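Local structure of COPII coat assembly protein SEC16 (Saccharomyces cerevisiae, 3MZK) at residues F66-S72 with K377-Y381; V306-N310 with F321-G325; D336-E340 with F352-Q358. The protein takes part in starting assembly of the COPII coat on the endoplasmic reticulum, for vesicle formation and cargo selection, and acts in autophagy. One frame throughout, in Å; residues are numbered along the deposited sequence.

Contact 1 (F66-S72 with K377-Y381)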
# COMPACT_ATOMS: atom_id res chain seq x y z
N PHE B 66 11.17 41.21 16.53
CA PHE B 66 10.50 40.24 15.68
C PHE B 66 9.97 40.90 14.41
O PHE B 66 9.29 41.93 14.48
CB PHE B 66 9.36 39.56 16.45
CG PHE B 66 8.75 38.39 15.73
CD1 PHE B 66 9.50 37.25 15.48
CD2 PHE B 66 7.42 38.41 15.34
CE1 PHE B 66 8.93 36.16 14.83
CE2 PHE B 66 6.85 37.33 14.69
CZ PHE B 66 7.61 36.20 14.43
N PRO B 67 10.29 40.32 13.24
CA PRO B 67 9.96 40.85 11.91
C PRO B 67 8.47 40.90 11.63
O PRO B 67 7.96 40.02 10.94
CB PRO B 67 10.63 39.85 10.96
CG PRO B 67 11.69 39.19 11.77
CD PRO B 67 11.13 39.11 13.15
N GLY B 68 7.78 41.91 12.16
CA GLY B 68 6.37 42.12 11.92
C GLY B 68 5.55 40.85 11.90
O GLY B 68 5.99 39.82 12.42
N PRO B 69 4.34 40.91 11.32
CA PRO B 69 3.51 39.71 11.14
C PRO B 69 4.05 38.82 10.03
O PRO B 69 4.08 39.26 8.88
CB PRO B 69 2.15 40.29 10.73
CG PRO B 69 2.21 41.75 11.05
CD PRO B 69 3.64 42.13 10.91
N LEU B 70 4.47 37.61 10.36
CA LEU B 70 4.87 36.66 9.32
C LEU B 70 3.65 36.31 8.50
O LEU B 70 2.52 36.43 8.98
CB LEU B 70 5.46 35.39 9.94
CG LEU B 70 6.58 35.58 10.95
CD1 LEU B 70 7.02 34.23 11.47
CD2 LEU B 70 7.73 36.32 10.32
N GLY B 71 3.85 35.86 7.27
CA GLY B 71 2.72 35.53 6.42
C GLY B 71 2.20 36.77 5.73
O GLY B 71 1.75 36.72 4.59
N SER B 72 2.24 37.90 6.44
CA SER B 72 2.07 39.18 5.78
C SER B 72 3.12 39.16 4.70
O SER B 72 4.30 38.92 4.98
CB SER B 72 2.32 40.34 6.75
OG SER B 72 3.43 41.11 6.33
N LYS B 377 0.39 47.03 12.25
CA LYS B 377 0.81 46.05 11.26
C LYS B 377 0.09 44.73 11.49
O LYS B 377 -0.27 44.03 10.55
CB LYS B 377 2.32 45.82 11.30
CG LYS B 377 3.13 46.84 10.51
CD LYS B 377 4.60 46.44 10.43
CE LYS B 377 5.38 47.38 9.53
NZ LYS B 377 6.78 46.91 9.34
N TYR B 378 -0.14 44.41 12.76
CA TYR B 378 -0.84 43.18 13.14
C TYR B 378 -2.36 43.29 13.01
O TYR B 378 -2.99 42.45 12.37
CB TYR B 378 -0.47 42.75 14.56
CG TYR B 378 0.68 41.78 14.60
CD1 TYR B 378 0.46 40.41 14.59
CD2 TYR B 378 2.00 42.23 14.63
CE1 TYR B 378 1.52 39.51 14.61
CE2 TYR B 378 3.06 41.35 14.66
CZ TYR B 378 2.81 39.99 14.65
OH TYR B 378 3.87 39.11 14.68
N THR B 379 -2.94 44.33 13.60
CA THR B 379 -4.38 44.52 13.52
C THR B 379 -4.85 44.56 12.07
O THR B 379 -5.87 43.96 11.72
CB THR B 379 -4.85 45.78 14.28
OG1 THR B 379 -4.41 46.96 13.58
CG2 THR B 379 -4.30 45.79 15.70
N ASP B 380 -4.10 45.25 11.22
CA ASP B 380 -4.43 45.32 9.80
C ASP B 380 -4.39 43.94 9.14
O ASP B 380 -5.36 43.51 8.52
CB ASP B 380 -3.51 46.30 9.08
CG ASP B 380 -3.92 47.74 9.28
OD1 ASP B 380 -4.83 48.00 10.10
OD2 ASP B 380 -3.33 48.63 8.63
N TYR B 381 -3.26 43.26 9.28
CA TYR B 381 -3.12 41.92 8.72
C TYR B 381 -4.21 41.00 9.26
O TYR B 381 -4.80 40.22 8.51
CB TYR B 381 -1.74 41.34 9.03
CG TYR B 381 -1.64 39.86 8.74
CD1 TYR B 381 -1.53 39.39 7.44
CD2 TYR B 381 -1.66 38.93 9.77
CE1 TYR B 381 -1.44 38.03 7.17
CE2 TYR B 381 -1.58 37.57 9.52
CZ TYR B 381 -1.47 37.13 8.22
OH TYR B 381 -1.38 35.78 7.97

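Contact 2 (V306-N310 with F321-G325)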
# COMPACT_ATOMS: atom_id res chain seq x y z
N VAL B 306 2.62 17.98 13.58
CA VAL B 306 1.23 17.95 14.02
C VAL B 306 0.63 19.35 13.98
O VAL B 306 1.25 20.30 14.44
CB VAL B 306 1.10 17.38 15.44
CG1 VAL B 306 -0.33 17.52 15.94
CG2 VAL B 306 1.55 15.92 15.47
N PRO B 307 -0.57 19.48 13.42
CA PRO B 307 -1.20 20.81 13.31
C PRO B 307 -1.60 21.40 14.67
O PRO B 307 -1.98 20.66 15.58
CB PRO B 307 -2.46 20.54 12.47
CG PRO B 307 -2.27 19.17 11.87
CD PRO B 307 -1.40 18.42 12.82
N LEU B 308 -1.49 22.72 14.80
CA LEU B 308 -2.01 23.43 15.96
C LEU B 308 -3.51 23.62 15.80
O LEU B 308 -3.97 24.24 14.84
CB LEU B 308 -1.33 24.79 16.11
CG LEU B 308 0.11 24.83 16.64
CD1 LEU B 308 0.62 26.25 16.75
CD2 LEU B 308 0.21 24.13 17.99
N SER B 309 -4.28 23.08 16.75
CA SER B 309 -5.74 23.21 16.71
C SER B 309 -6.36 22.84 18.05
O SER B 309 -5.66 22.64 19.05
CB SER B 309 -6.33 22.31 15.62
OG SER B 309 -6.40 20.96 16.06
N ASN B 310 -7.69 22.74 18.07
CA ASN B 310 -8.43 22.36 19.26
C ASN B 310 -8.76 20.87 19.28
O ASN B 310 -9.15 20.32 20.32
CB ASN B 310 -9.73 23.16 19.37
CG ASN B 310 -9.49 24.64 19.51
OD1 ASN B 310 -8.97 25.10 20.53
ND2 ASN B 310 -9.88 25.41 18.49
N PHE B 321 -3.00 19.69 20.98
CA PHE B 321 -1.84 20.50 20.64
C PHE B 321 -2.32 21.90 20.29
O PHE B 321 -2.53 22.21 19.12
CB PHE B 321 -1.08 19.91 19.45
CG PHE B 321 0.26 20.55 19.20
CD1 PHE B 321 0.82 20.55 17.93
CD2 PHE B 321 0.97 21.13 20.25
CE1 PHE B 321 2.06 21.13 17.69
CE2 PHE B 321 2.21 21.72 20.03
CZ PHE B 321 2.76 21.72 18.75
N GLU B 322 -2.48 22.73 21.32
CA GLU B 322 -3.11 24.04 21.20
C GLU B 322 -2.07 25.14 20.95
O GLU B 322 -2.32 26.08 20.20
CB GLU B 322 -3.90 24.34 22.48
CG GLU B 322 -4.91 25.48 22.40
CD GLU B 322 -5.67 25.69 23.71
OE1 GLU B 322 -5.41 24.94 24.68
OE2 GLU B 322 -6.51 26.61 23.78
N SER B 323 -0.90 24.99 21.57
CA SER B 323 0.18 25.96 21.43
C SER B 323 1.52 25.38 21.87
O SER B 323 1.58 24.47 22.71
CB SER B 323 -0.11 27.18 22.29
OG SER B 323 -0.15 26.80 23.66
N ILE B 324 2.60 25.92 21.33
CA ILE B 324 3.94 25.51 21.73
C ILE B 324 4.33 26.22 23.03
O ILE B 324 4.61 27.42 23.03
CB ILE B 324 4.97 25.78 20.60
CG1 ILE B 324 4.46 25.18 19.28
CG2 ILE B 324 6.34 25.23 20.96
CD1 ILE B 324 5.35 25.45 18.11
N GLY B 325 4.33 25.47 24.13
CA GLY B 325 4.48 26.07 25.44
C GLY B 325 3.22 26.83 25.86
O GLY B 325 2.30 27.02 25.05
O HOH W 1 -4.66 19.91 18.45

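Contact 3 (D336-E340 with F352-Q358)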
# COMPACT_ATOMS: atom_id res chain seq x y z
N ASP B 336 4.69 29.80 17.98
CA ASP B 336 3.45 29.46 17.30
C ASP B 336 3.34 30.12 15.93
O ASP B 336 2.92 29.47 14.97
CB ASP B 336 2.24 29.80 18.16
CG ASP B 336 2.02 28.78 19.26
OD1 ASP B 336 2.55 27.66 19.14
OD2 ASP B 336 1.30 29.10 20.24
N GLU B 337 3.72 31.38 15.82
CA GLU B 337 3.63 32.07 14.53
C GLU B 337 4.67 31.57 13.53
O GLU B 337 4.39 31.45 12.34
CB GLU B 337 3.71 33.59 14.68
CG GLU B 337 3.52 34.31 13.36
CD GLU B 337 3.25 35.78 13.53
OE1 GLU B 337 3.09 36.24 14.69
OE2 GLU B 337 3.19 36.49 12.50
N ILE B 338 5.87 31.28 14.02
CA ILE B 338 6.92 30.70 13.19
C ILE B 338 6.52 29.32 12.68
O ILE B 338 6.67 29.01 11.49
CB ILE B 338 8.25 30.61 13.96
CG1 ILE B 338 8.79 32.02 14.23
CG2 ILE B 338 9.26 29.76 13.19
CD1 ILE B 338 10.04 32.06 15.08
N TYR B 339 6.00 28.49 13.59
CA TYR B 339 5.52 27.16 13.23
C TYR B 339 4.44 27.27 12.16
O TYR B 339 4.36 26.44 11.26
CB TYR B 339 4.98 26.45 14.47
CG TYR B 339 4.68 24.98 14.30
CD1 TYR B 339 5.66 24.11 13.82
CD2 TYR B 339 3.44 24.46 14.63
CE1 TYR B 339 5.39 22.75 13.67
CE2 TYR B 339 3.16 23.11 14.48
CZ TYR B 339 4.15 22.26 14.00
OH TYR B 339 3.88 20.92 13.85
N GLU B 340 3.61 28.31 12.25
CA GLU B 340 2.57 28.53 11.26
C GLU B 340 3.17 28.89 9.91
O GLU B 340 2.77 28.37 8.87
CB GLU B 340 1.61 29.63 11.71
CG GLU B 340 0.46 29.87 10.75
CD GLU B 340 -0.37 31.07 11.15
OE1 GLU B 340 0.22 32.13 11.45
OE2 GLU B 340 -1.62 30.96 11.18
N PHE B 352 -3.60 28.33 11.10
CA PHE B 352 -4.22 27.81 12.31
C PHE B 352 -5.18 28.82 12.94
O PHE B 352 -4.76 29.81 13.55
CB PHE B 352 -3.16 27.41 13.35
CG PHE B 352 -2.13 26.46 12.84
CD1 PHE B 352 -2.47 25.17 12.47
CD2 PHE B 352 -0.80 26.84 12.74
CE1 PHE B 352 -1.51 24.28 12.00
CE2 PHE B 352 0.17 25.96 12.28
CZ PHE B 352 -0.19 24.67 11.90
N SER B 353 -6.48 28.58 12.79
CA SER B 353 -7.49 29.41 13.43
C SER B 353 -7.29 29.44 14.94
O SER B 353 -7.51 30.47 15.58
CB SER B 353 -8.88 28.87 13.11
OG SER B 353 -9.12 28.91 11.72
N SER B 354 -6.88 28.31 15.51
CA SER B 354 -6.80 28.18 16.96
C SER B 354 -5.86 29.20 17.60
O SER B 354 -5.94 29.44 18.80
CB SER B 354 -6.39 26.76 17.35
OG SER B 354 -5.09 26.47 16.88
N ILE B 355 -4.97 29.79 16.81
CA ILE B 355 -3.99 30.73 17.36
C ILE B 355 -4.29 32.19 17.03
O ILE B 355 -3.55 33.08 17.45
CB ILE B 355 -2.54 30.39 16.93
CG1 ILE B 355 -2.31 30.77 15.47
CG2 ILE B 355 -2.23 28.94 17.19
CD1 ILE B 355 -0.85 30.92 15.12
N LEU B 356 -5.36 32.45 16.29
CA LEU B 356 -5.76 33.83 16.01
C LEU B 356 -5.93 34.66 17.29
O LEU B 356 -5.45 35.79 17.36
CB LEU B 356 -7.03 33.87 15.16
CG LEU B 356 -6.81 33.62 13.67
CD1 LEU B 356 -8.10 33.24 12.96
CD2 LEU B 356 -6.16 34.83 13.03
N PRO B 357 -6.61 34.10 18.30
CA PRO B 357 -6.69 34.81 19.57
C PRO B 357 -5.31 35.20 20.08
O PRO B 357 -5.14 36.32 20.56
CB PRO B 357 -7.33 33.77 20.50
CG PRO B 357 -8.18 32.98 19.59
CD PRO B 357 -7.42 32.87 18.31
N GLN B 358 -4.34 34.29 19.98
CA GLN B 358 -3.00 34.56 20.48
C GLN B 358 -2.35 35.70 19.71
O GLN B 358 -1.60 36.48 20.28
CB GLN B 358 -2.13 33.31 20.41
CG GLN B 358 -0.81 33.44 21.16
CD GLN B 358 0.05 32.18 21.04
OE1 GLN B 358 0.56 31.67 22.04
NE2 GLN B 358 0.23 31.69 19.82
O HOH W 2 -3.74 32.28 12.47

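Contact 1 (F66-S72 with K377-Y381)
Pro69 lies against Tyr378 in a proline-aromatic CH-pi contact that joins the loop after helix 61-65 to helix 372-387, so that two parts of the chain some three hundred residues apart meet in the helical region of Sec16. The proline comes over one face of the tyrosine ring, its CG 3.7 Å from the ring centroid of Tyr378 and 15° from the ring normal, displaced slightly toward the rim. The same CG reaches the helix backbone, 3.4 Å from Lys377 O. Proline suits the place because its compact ring lies on an aromatic face and has no amide hydrogen to satisfy. Tyr378 carries on past it: its OH arrives at the edge of the Phe66 ring, in that ring's plane, 3.5 Å from Phe66 CE2, with the two side chains at about a right angle. The hydroxyl itself is hydrogen-bonded to Glu337 on helix 330-344. One turn on, Tyr381 flanks the other end of the loop. Its CG stands anti to the backbone N (chi1 168°), which carries the ring alongside Pro69 and Ser72, with Tyr381 CD2 4.2 Å from Pro69 CB and Tyr381 CE1 3.8 Å from Ser72 N. Glycines fit the bends between. Gly68 has a positive phi of 39°, and at the backbone angles of Gly71 a CB would be pressed against the preceding carbonyl O. Across this junction the attraction is mainly apolar and aromatic, while Glu337 takes the hydroxyl of Tyr378 and the amide of Leu70. The chemistry therefore implies a loop seated by shape against the tyrosines and probably held in place by the Glu337 carboxylate, which binds both sides of the junction.

Contact 2 (V306-N310 with F321-G325)
Leu308 lies over the face of Phe321: its CD2 sits above the middle of the ring, 3.4 Å from the ring centroid of Phe321 and only 7° from the normal, a CH-pi contact. With Leu308 CG anti to the carbonyl carbon (chi1 -75°), the branch is turned across to the facing segment. At the rim of the same ring, in its plane, lies Val306 O, 3.5 Å from Phe321 CE1, so an electron-rich carbonyl meets the electropositive ring edge. Val306 CG1 adds an apolar touch 3.8 Å from Phe321 CD1. Leucine suits its place because a terminal methyl reaches the ring centre, and phenylalanine because it offers a broad apolar face.

Backbone groups position the Phe321 ring. Ser309 N donates to Phe321 O at 3.1 Å, with an angle of 158° at the hydrogen and the donor tilted out of the carbonyl plane; Leu308 CA adds a CA-H...O contact to the same oxygen. Water 1 bridges the next pair of groups, accepting from Phe321 N at 3.0 Å and hydrogen-bonding with Ser309 OG at 3.1 Å. A serine is apt here, since its short hydroxyl can reach the water and is also bonded to Glu311 N. Farther along, Ser323 OG donates to Gly325 O at 2.8 Å, a side-chain to backbone bond within 321-325.

Together the two segments, with ten residues between them, form part of the irregular connection from helix 294-303 to helix 330-344. The former meets the Phe321 ring through Phe301. On the other helix, Tyr339 OH binds Val306 O and Asp336 OD1 accepts from Ile324 N, fastening both halves of the connection to it.

Contact 3 (D336-E340 with F352-Q358)
Glu340 and Phe352 bring the two backbones to 6.9 Å between CA atoms, and the pairing of Asp336 with Ile355 shows that the register runs in opposite directions as 353-355 forms a 3-10 turn leading into helix 356-368. The side chains then grip at two points. At one, Gln358 NE2 donates to the anti lone pair of Asp336 OD2 over 2.8 Å, the oxygen lying near the amide plane although carboxylate and amide planes are 37° apart. Glutamine suits this place because its amide can give a hydrogen to the acid while its OE1 meets Ser332. At the other, Glu340 reaches out from helix 330-344 toward the turn; with CG opposite the backbone N (chi1 -178°) and the chain extended, the carboxylate is carried to Phe352 N. Its OE2 takes that N-H on its anti lone pair, 3.3 Å from Phe352 N, and water 2 donates both to Glu340 OE2, at 2.8 Å, and to Phe352 O. Beyond the segments, Glu340 OE1 has a salt bridge to Lys359. Glu340 CB lies 3.8 Å from Phe352 CD2 as the two side chains run antiparallel alongside each other, carboxylate and ring planes only 7° apart. Ile355 CD1 covers the far end, 4.0 Å from Glu340 CD. With an alanine here the carboxylate is gone, which is likely to leave the Phe352 N-H without its acceptor, Lys359 without its ion-pair mate and water 2 with one acceptor fewer. Phe352 packs near Tyr339, edge-to-face with Phe343 and Phe349. The arrangement is a buried joint between successive helices, with polar bonds at both ends and aromatic packing beside Glu340, within the largely helical ACE1-type region that Sec16 is assigned to.

In the fold
Helix 330-344 is common ground for all three contacts, and contact 3 is the buried one, lying on the helix itself. Contacts 1 and 2 are only partly buried: contact 1 sets a loop on helix 372-387, and contact 2 joins two parts of one loop. Glu337 serves contact 1, whose centre is about 12 Å from that of contact 3; Asp336 and Tyr339 serve contact 2, whose centre is about 8 Å away. Contacts 1 and 2 do not touch. Contact 1, farthest from the chain's centre, relies on a proline over one tyrosine face; contact 2 combines a leucine methyl over a phenylalanine face with a backbone bond and a bridging water; contact 3 supplies its acids with amide, backbone and water donors.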